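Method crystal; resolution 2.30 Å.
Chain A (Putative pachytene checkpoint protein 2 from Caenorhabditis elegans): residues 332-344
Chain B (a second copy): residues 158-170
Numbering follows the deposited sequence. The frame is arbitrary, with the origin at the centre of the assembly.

Chain A, residues 332-344: KSSIMELARIGVV
Chain B 158-170: RLSEKHVNTKIIN

Chain A supplies a regular helix through A:Ile341, and chain B runs the opposite way past it: A:Ser334 CA lies 5.9 Å from B:Ile169 CA, and A:Ile341 CA 6.5 Å from B:Lys162 CA. Chain B ends a helix at B:Glu161, leaves it at B:Lys162 (-86/9), turns through B:His163 (58/55), and extends at B:Val164 and B:Asn165 before helical angles return at 166-168. There B:Lys167 N donates a hydrogen bond to B:Asn165 OD1 (3.0 Å), the asparagine holding chi1 t.

The polar centre is A:Glu337. With chi1 t and chi2 p (65°), its carboxylate reaches chain B, where A:Glu337 OE1 accepts a nearly straight hydrogen bond from B:Asn165 N (3.2 Å, 172°). A:Arg340, three residues on and extended with chi1 to chi3 all t, returns its guanidinium to the same oxygen: A:Arg340 NH1 to A:Glu337 OE1 is a 2.7 Å salt bridge. A:Glu337 OE1 thus takes both the arginine and the backbone amide, while A:Glu337 CG lies 3.7 Å from B:Ile169 CD1.

Around it the contact is aliphatic. A:Leu338 (m, t) points sideways from its CA, but its end comes nearer, placing A:Leu338 CD2 3.7 Å from B:Ile169 CD1 and 4.0 Å from B:Leu159 CD2. A:Ile341 (m, t) points toward chain B; A:Ile341 CD1 meets B:Val164 CG2 at 3.5 Å, and A:Ile341 CG2 meets B:Lys162 CB at 3.5 Å, so the lysine contributes its aliphatic stem. B:Ile168 and B:Ile169, both m, t, pack along the helix: B:Ile168 CG2 is 3.5 Å from A:Ser333 O, and B:Ile169 CD1 3.6 Å from A:Ser334 O.

A:Gly342 follows with phi 124°, where a CB would jam against the preceding carbonyl oxygen. A:Val343 (chi1 t) then turns toward chain B, A:Val343 CG2 lying 4.2 Å from B:Leu159 CD2.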

ATOM      1  N   LYS A 332      33.268  29.241  18.832  1.00 57.20           N
ATOM      2  CA  LYS A 332      34.582  29.804  18.551  1.00 61.61           C
ATOM      3  C   LYS A 332      34.985  29.563  17.101  1.00 64.78           C
ATOM      4  O   LYS A 332      35.519  30.455  16.440  1.00 72.48           O
ATOM      5  CB  LYS A 332      35.634  29.216  19.489  1.00 66.20           C
ATOM      6  CG  LYS A 332      37.044  29.692  19.182  1.00 71.63           C
ATOM      7  CD  LYS A 332      38.075  29.008  20.054  1.00 74.91           C
ATOM      8  CE  LYS A 332      39.482  29.358  19.601  1.00 77.84           C
ATOM      9  NZ  LYS A 332      39.731  28.909  18.204  1.00 77.05           N
ATOM     10  N   SER A 333      34.723  28.355  16.611  1.00 64.86           N
ATOM     11  CA  SER A 333      35.043  27.995  15.233  1.00 75.75           C
ATOM     12  C   SER A 333      34.331  28.902  14.234  1.00 75.01           C
ATOM     13  O   SER A 333      34.905  29.286  13.214  1.00 78.60           O
ATOM     14  CB  SER A 333      34.672  26.538  14.965  1.00 89.82           C
ATOM     15  OG  SER A 333      35.297  25.680  15.904  1.00103.77           O
ATOM     16  N   SER A 334      33.079  29.238  14.535  1.00 69.06           N
ATOM     17  CA  SER A 334      32.301  30.141  13.695  1.00 65.61           C
ATOM     18  C   SER A 334      32.940  31.521  13.652  1.00 69.27           C
ATOM     19  O   SER A 334      33.181  32.072  12.579  1.00 74.00           O
ATOM     20  CB  SER A 334      30.861  30.247  14.203  1.00 60.32           C
ATOM     21  OG  SER A 334      30.232  28.978  14.232  1.00 65.83           O
ATOM     22  N   ILE A 335      33.210  32.070  14.832  1.00 66.60           N
ATOM     23  CA  ILE A 335      33.825  33.385  14.957  1.00 59.30           C
ATOM     24  C   ILE A 335      35.176  33.423  14.256  1.00 57.22           C
ATOM     25  O   ILE A 335      35.518  34.400  13.592  1.00 66.16           O
ATOM     26  CB  ILE A 335      33.999  33.782  16.435  1.00 58.67           C
ATOM     27  CG1 ILE A 335      32.628  33.923  17.100  1.00 59.93           C
ATOM     28  CG2 ILE A 335      34.785  35.079  16.561  1.00 63.59           C
ATOM     29  CD1 ILE A 335      32.682  34.487  18.503  1.00 64.19           C
ATOM     30  N   MET A 336      35.937  32.346  14.390  1.00 61.89           N
ATOM     31  CA  MET A 336      37.244  32.270  13.754  1.00 68.71           C
ATOM     32  C   MET A 336      37.103  32.215  12.234  1.00 63.95           C
ATOM     33  O   MET A 336      37.909  32.794  11.510  1.00 66.30           O
ATOM     34  CB  MET A 336      38.022  31.058  14.271  1.00 72.25           C
ATOM     35  CG  MET A 336      39.459  31.371  14.660  1.00 74.73           C
ATOM     36  SD  MET A 336      39.602  32.837  15.709  1.00 78.87           S
ATOM     37  CE  MET A 336      38.693  32.321  17.164  1.00 71.41           C
ATOM     38  N   GLU A 337      36.068  31.533  11.752  1.00 64.18           N
ATOM     39  CA  GLU A 337      35.841  31.431  10.315  1.00 60.82           C
ATOM     40  C   GLU A 337      35.407  32.770   9.732  1.00 66.01           C
ATOM     41  O   GLU A 337      35.844  33.154   8.647  1.00 68.24           O
ATOM     42  CB  GLU A 337      34.800  30.355  10.004  1.00 51.84           C
ATOM     43  CG  GLU A 337      34.438  30.238   8.524  1.00 54.87           C
ATOM     44  CD  GLU A 337      35.600  29.786   7.647  1.00 61.12           C
ATOM     45  OE1 GLU A 337      35.477  29.889   6.407  1.00 66.62           O
ATOM     46  OE2 GLU A 337      36.630  29.322   8.184  1.00 65.04           O
ATOM     47  N   LEU A 338      34.548  33.480  10.458  1.00 66.40           N
ATOM     48  CA  LEU A 338      34.124  34.814  10.051  1.00 64.27           C
ATOM     49  C   LEU A 338      35.308  35.773  10.051  1.00 65.47           C
ATOM     50  O   LEU A 338      35.379  36.690   9.234  1.00 67.82           O
ATOM     51  CB  LEU A 338      33.029  35.343  10.977  1.00 67.01           C
ATOM     52  CG  LEU A 338      31.706  34.582  11.038  1.00 65.19           C
ATOM     53  CD1 LEU A 338      30.812  35.194  12.101  1.00 63.95           C
ATOM     54  CD2 LEU A 338      31.016  34.594   9.685  1.00 65.19           C
ATOM     55  N   ALA A 339      36.233  35.555  10.980  1.00 69.95           N
ATOM     56  CA  ALA A 339      37.417  36.395  11.094  1.00 69.58           C
ATOM     57  C   ALA A 339      38.351  36.169   9.913  1.00 73.55           C
ATOM     58  O   ALA A 339      38.908  37.117   9.358  1.00 77.17           O
ATOM     59  CB  ALA A 339      38.139  36.119  12.402  1.00 67.68           C
ATOM     60  N   ARG A 340      38.517  34.903   9.542  1.00 77.75           N
ATOM     61  CA  ARG A 340      39.345  34.529   8.401  1.00 85.26           C
ATOM     62  C   ARG A 340      38.825  35.171   7.121  1.00 92.49           C
ATOM     63  O   ARG A 340      39.598  35.601   6.266  1.00 97.91           O
ATOM     64  CB  ARG A 340      39.385  33.005   8.248  1.00 83.97           C
ATOM     65  CG  ARG A 340      39.961  32.535   6.926  1.00 85.30           C
ATOM     66  CD  ARG A 340      39.733  31.050   6.711  1.00 82.40           C
ATOM     67  NE  ARG A 340      39.765  30.714   5.292  1.00 84.54           N
ATOM     68  CZ  ARG A 340      38.689  30.684   4.512  1.00 90.90           C
ATOM     69  NH1 ARG A 340      37.494  30.960   5.020  1.00 92.30           N
ATOM     70  NH2 ARG A 340      38.805  30.372   3.228  1.00 98.08           N
ATOM     71  N   ILE A 341      37.503  35.231   7.007  1.00 94.75           N
ATOM     72  CA  ILE A 341      36.844  35.852   5.866  1.00 94.10           C
ATOM     73  C   ILE A 341      37.172  37.333   5.750  1.00 96.94           C
ATOM     74  O   ILE A 341      37.556  37.819   4.687  1.00105.14           O
ATOM     75  CB  ILE A 341      35.324  35.708   5.967  1.00 86.81           C
ATOM     76  CG1 ILE A 341      34.917  34.246   5.823  1.00 85.61           C
ATOM     77  CG2 ILE A 341      34.640  36.560   4.921  1.00 87.14           C
ATOM     78  CD1 ILE A 341      33.544  33.973   6.358  1.00 88.60           C
ATOM     79  N   GLY A 342      37.014  38.044   6.857  1.00 89.48           N
ATOM     80  CA  GLY A 342      37.159  39.484   6.865  1.00 81.97           C
ATOM     81  C   GLY A 342      35.893  40.104   7.409  1.00 76.99           C
ATOM     82  O   GLY A 342      35.811  41.320   7.583  1.00 80.74           O
ATOM     83  N   VAL A 343      34.898  39.259   7.673  1.00 69.52           N
ATOM     84  CA  VAL A 343      33.650  39.709   8.277  1.00 65.02           C
ATOM     85  C   VAL A 343      33.923  40.262   9.666  1.00 65.86           C
ATOM     86  O   VAL A 343      33.529  41.383   9.982  1.00 72.36           O
ATOM     87  CB  VAL A 343      32.609  38.575   8.368  1.00 61.88           C
ATOM     88  CG1 VAL A 343      31.458  38.986   9.269  1.00 58.91           C
ATOM     89  CG2 VAL A 343      32.100  38.207   6.983  1.00 60.23           C
ATOM     90  N   VAL A 344      34.613  39.475  10.486  1.00 64.71           N
ATOM     91  CA  VAL A 344      35.042  39.933  11.802  1.00 69.66           C
ATOM     92  C   VAL A 344      36.455  40.505  11.742  1.00 70.25           C
ATOM     93  O   VAL A 344      37.415  39.784  11.468  1.00 74.23           O
ATOM     94  CB  VAL A 344      35.005  38.804  12.844  1.00 70.57           C
ATOM     95  CG1 VAL A 344      35.551  39.298  14.169  1.00 67.91           C
ATOM     96  CG2 VAL A 344      33.589  38.284  13.014  1.00 76.48           C
TER
ATOM     97  N   ARG B 158      26.405  37.295   0.661  1.00 66.49           N
ATOM     98  CA  ARG B 158      27.679  37.926   1.001  1.00 70.42           C
ATOM     99  C   ARG B 158      28.691  36.901   1.499  1.00 75.54           C
ATOM    100  O   ARG B 158      29.843  36.893   1.068  1.00 84.91           O
ATOM    101  CB  ARG B 158      27.477  39.017   2.055  1.00 77.63           C
ATOM    102  CG  ARG B 158      27.653  40.430   1.528  1.00 80.96           C
ATOM    103  CD  ARG B 158      27.411  41.470   2.614  1.00 84.88           C
ATOM    104  NE  ARG B 158      25.992  41.607   2.939  1.00 91.61           N
ATOM    105  CZ  ARG B 158      25.491  41.515   4.168  1.00 95.57           C
ATOM    106  NH1 ARG B 158      26.293  41.284   5.196  1.00100.43           N
ATOM    107  NH2 ARG B 158      24.187  41.656   4.372  1.00 94.48           N
ATOM    108  N   LEU B 159      28.251  36.041   2.412  1.00 69.45           N
ATOM    109  CA  LEU B 159      29.095  34.970   2.928  1.00 67.36           C
ATOM    110  C   LEU B 159      29.543  34.046   1.805  1.00 75.86           C
ATOM    111  O   LEU B 159      30.731  33.764   1.658  1.00 78.66           O
ATOM    112  CB  LEU B 159      28.351  34.169   3.998  1.00 61.61           C
ATOM    113  CG  LEU B 159      28.182  34.835   5.362  1.00 62.38           C
ATOM    114  CD1 LEU B 159      27.243  34.019   6.236  1.00 63.05           C
ATOM    115  CD2 LEU B 159      29.535  34.995   6.034  1.00 66.84           C
ATOM    116  N   SER B 160      28.577  33.591   1.012  1.00 80.42           N
ATOM    117  CA  SER B 160      28.838  32.671  -0.088  1.00 83.44           C
ATOM    118  C   SER B 160      29.849  33.242  -1.075  1.00 87.11           C
ATOM    119  O   SER B 160      30.721  32.525  -1.562  1.00 94.57           O
ATOM    120  CB  SER B 160      27.536  32.330  -0.809  1.00 84.19           C
ATOM    121  OG  SER B 160      26.552  31.918   0.120  1.00 85.97           O
ATOM    122  N   GLU B 161      29.732  34.536  -1.360  1.00 83.06           N
ATOM    123  CA  GLU B 161      30.672  35.206  -2.249  1.00 80.19           C
ATOM    124  C   GLU B 161      32.075  35.195  -1.648  1.00 87.19           C
ATOM    125  O   GLU B 161      33.069  35.122  -2.371  1.00 96.73           O
ATOM    126  CB  GLU B 161      30.217  36.642  -2.527  1.00 78.97           C
ATOM    127  CG  GLU B 161      30.952  37.331  -3.671  1.00 80.44           C
ATOM    128  CD  GLU B 161      32.282  37.928  -3.246  1.00 86.29           C
ATOM    129  OE1 GLU B 161      33.265  37.796  -4.007  1.00 90.03           O
ATOM    130  OE2 GLU B 161      32.341  38.532  -2.154  1.00 87.32           O
ATOM    131  N   LYS B 162      32.149  35.253  -0.321  1.00 82.65           N
ATOM    132  CA  LYS B 162      33.428  35.256   0.380  1.00 75.62           C
ATOM    133  C   LYS B 162      33.947  33.843   0.629  1.00 79.29           C
ATOM    134  O   LYS B 162      34.920  33.651   1.358  1.00 79.83           O
ATOM    135  CB  LYS B 162      33.300  36.017   1.698  1.00 73.16           C
ATOM    136  CG  LYS B 162      33.154  37.521   1.520  1.00 75.89           C
ATOM    137  CD  LYS B 162      32.405  38.151   2.681  1.00 82.61           C
ATOM    138  CE  LYS B 162      32.318  39.663   2.534  1.00 84.84           C
ATOM    139  NZ  LYS B 162      33.649  40.311   2.695  1.00 92.07           N
ATOM    140  N   HIS B 163      33.280  32.863   0.025  1.00 79.52           N
ATOM    141  CA  HIS B 163      33.729  31.471   0.025  1.00 82.91           C
ATOM    142  C   HIS B 163      33.891  30.876   1.421  1.00 83.58           C
ATOM    143  O   HIS B 163      34.954  30.365   1.770  1.00 87.00           O
ATOM    144  CB  HIS B 163      35.043  31.353  -0.747  1.00 89.51           C
ATOM    145  CG  HIS B 163      34.986  31.955  -2.115  1.00 99.88           C
ATOM    146  ND1 HIS B 163      34.325  31.356  -3.165  1.00105.18           N
ATOM    147  CD2 HIS B 163      35.496  33.111  -2.602  1.00103.31           C
ATOM    148  CE1 HIS B 163      34.436  32.113  -4.242  1.00105.85           C
ATOM    149  NE2 HIS B 163      35.141  33.184  -3.927  1.00104.96           N
ATOM    150  N   VAL B 164      32.824  30.935   2.211  1.00 84.43           N
ATOM    151  CA  VAL B 164      32.826  30.354   3.546  1.00 84.47           C
ATOM    152  C   VAL B 164      32.883  28.838   3.481  1.00 86.83           C
ATOM    153  O   VAL B 164      32.201  28.224   2.663  1.00 90.52           O
ATOM    154  CB  VAL B 164      31.578  30.760   4.345  1.00 84.17           C
ATOM    155  CG1 VAL B 164      31.693  30.295   5.791  1.00 87.62           C
ATOM    156  CG2 VAL B 164      31.384  32.253   4.288  1.00 91.93           C
ATOM    157  N   ASN B 165      33.694  28.237   4.345  1.00 93.02           N
ATOM    158  CA  ASN B 165      33.713  26.788   4.475  1.00 95.90           C
ATOM    159  C   ASN B 165      32.367  26.302   5.002  1.00 95.88           C
ATOM    160  O   ASN B 165      31.975  26.640   6.119  1.00 97.51           O
ATOM    161  CB  ASN B 165      34.846  26.343   5.399  1.00 97.73           C
ATOM    162  CG  ASN B 165      35.123  24.854   5.310  1.00100.59           C
ATOM    163  OD1 ASN B 165      34.247  24.065   4.957  1.00107.37           O
ATOM    164  ND2 ASN B 165      36.349  24.464   5.634  1.00 96.21           N
ATOM    165  N   THR B 166      31.664  25.517   4.193  1.00 95.63           N
ATOM    166  CA  THR B 166      30.333  25.039   4.552  1.00 92.95           C
ATOM    167  C   THR B 166      30.390  24.084   5.744  1.00 95.34           C
ATOM    168  O   THR B 166      29.425  23.961   6.499  1.00 93.88           O
ATOM    169  CB  THR B 166      29.650  24.328   3.365  1.00 97.76           C
ATOM    170  OG1 THR B 166      29.938  25.032   2.150  1.00 98.16           O
ATOM    171  CG2 THR B 166      28.144  24.268   3.569  1.00 99.66           C
ATOM    172  N   LYS B 167      31.529  23.418   5.912  1.00 95.42           N
ATOM    173  CA  LYS B 167      31.713  22.462   7.002  1.00101.11           C
ATOM    174  C   LYS B 167      31.769  23.157   8.359  1.00 99.69           C
ATOM    175  O   LYS B 167      31.152  22.703   9.323  1.00104.70           O
ATOM    176  CB  LYS B 167      32.986  21.641   6.779  1.00103.65           C
ATOM    177  CG  LYS B 167      33.001  20.877   5.463  1.00106.88           C
ATOM    178  CD  LYS B 167      34.410  20.476   5.040  1.00110.68           C
ATOM    179  CE  LYS B 167      34.897  19.222   5.756  1.00119.90           C
ATOM    180  NZ  LYS B 167      35.342  19.472   7.157  1.00123.34           N
ATOM    181  N   ILE B 168      32.513  24.256   8.435  1.00 92.09           N
ATOM    182  CA  ILE B 168      32.628  24.998   9.684  1.00 86.65           C
ATOM    183  C   ILE B 168      31.355  25.795   9.947  1.00 78.82           C
ATOM    184  O   ILE B 168      30.731  25.655  10.998  1.00 82.79           O
ATOM    185  CB  ILE B 168      33.845  25.943   9.674  1.00 86.98           C
ATOM    186  CG1 ILE B 168      35.135  25.144   9.472  1.00 91.09           C
ATOM    187  CG2 ILE B 168      33.916  26.736  10.972  1.00 87.27           C
ATOM    188  CD1 ILE B 168      36.394  25.985   9.545  1.00 96.38           C
ATOM    189  N   ILE B 169      30.969  26.627   8.987  1.00 72.91           N
ATOM    190  CA  ILE B 169      29.740  27.403   9.106  1.00 75.69           C
ATOM    191  C   ILE B 169      28.690  26.903   8.122  1.00 80.50           C
ATOM    192  O   ILE B 169      28.934  26.834   6.918  1.00 84.03           O
ATOM    193  CB  ILE B 169      29.994  28.900   8.873  1.00 71.98           C
ATOM    194  CG1 ILE B 169      30.866  29.464   9.995  1.00 73.59           C
ATOM    195  CG2 ILE B 169      28.680  29.659   8.788  1.00 70.38           C
ATOM    196  CD1 ILE B 169      31.085  30.951   9.905  1.00 71.67           C
ATOM    197  N   ASN B 170      27.517  26.559   8.643  1.00 81.93           N
ATOM    198  CA  ASN B 170      26.473  25.936   7.838  1.00 87.78           C
ATOM    199  C   ASN B 170      25.677  26.935   6.999  1.00 85.53           C
ATOM    200  O   ASN B 170      24.871  27.703   7.522  1.00 91.68           O
ATOM    201  CB  ASN B 170      25.528  25.143   8.741  1.00 91.03           C
ATOM    202  CG  ASN B 170      24.376  24.526   7.982  1.00 90.90           C
ATOM    203  OD1 ASN B 170      24.549  23.555   7.245  1.00 93.86           O
ATOM    204  ND2 ASN B 170      23.183  25.079   8.168  1.00 89.88           N
TER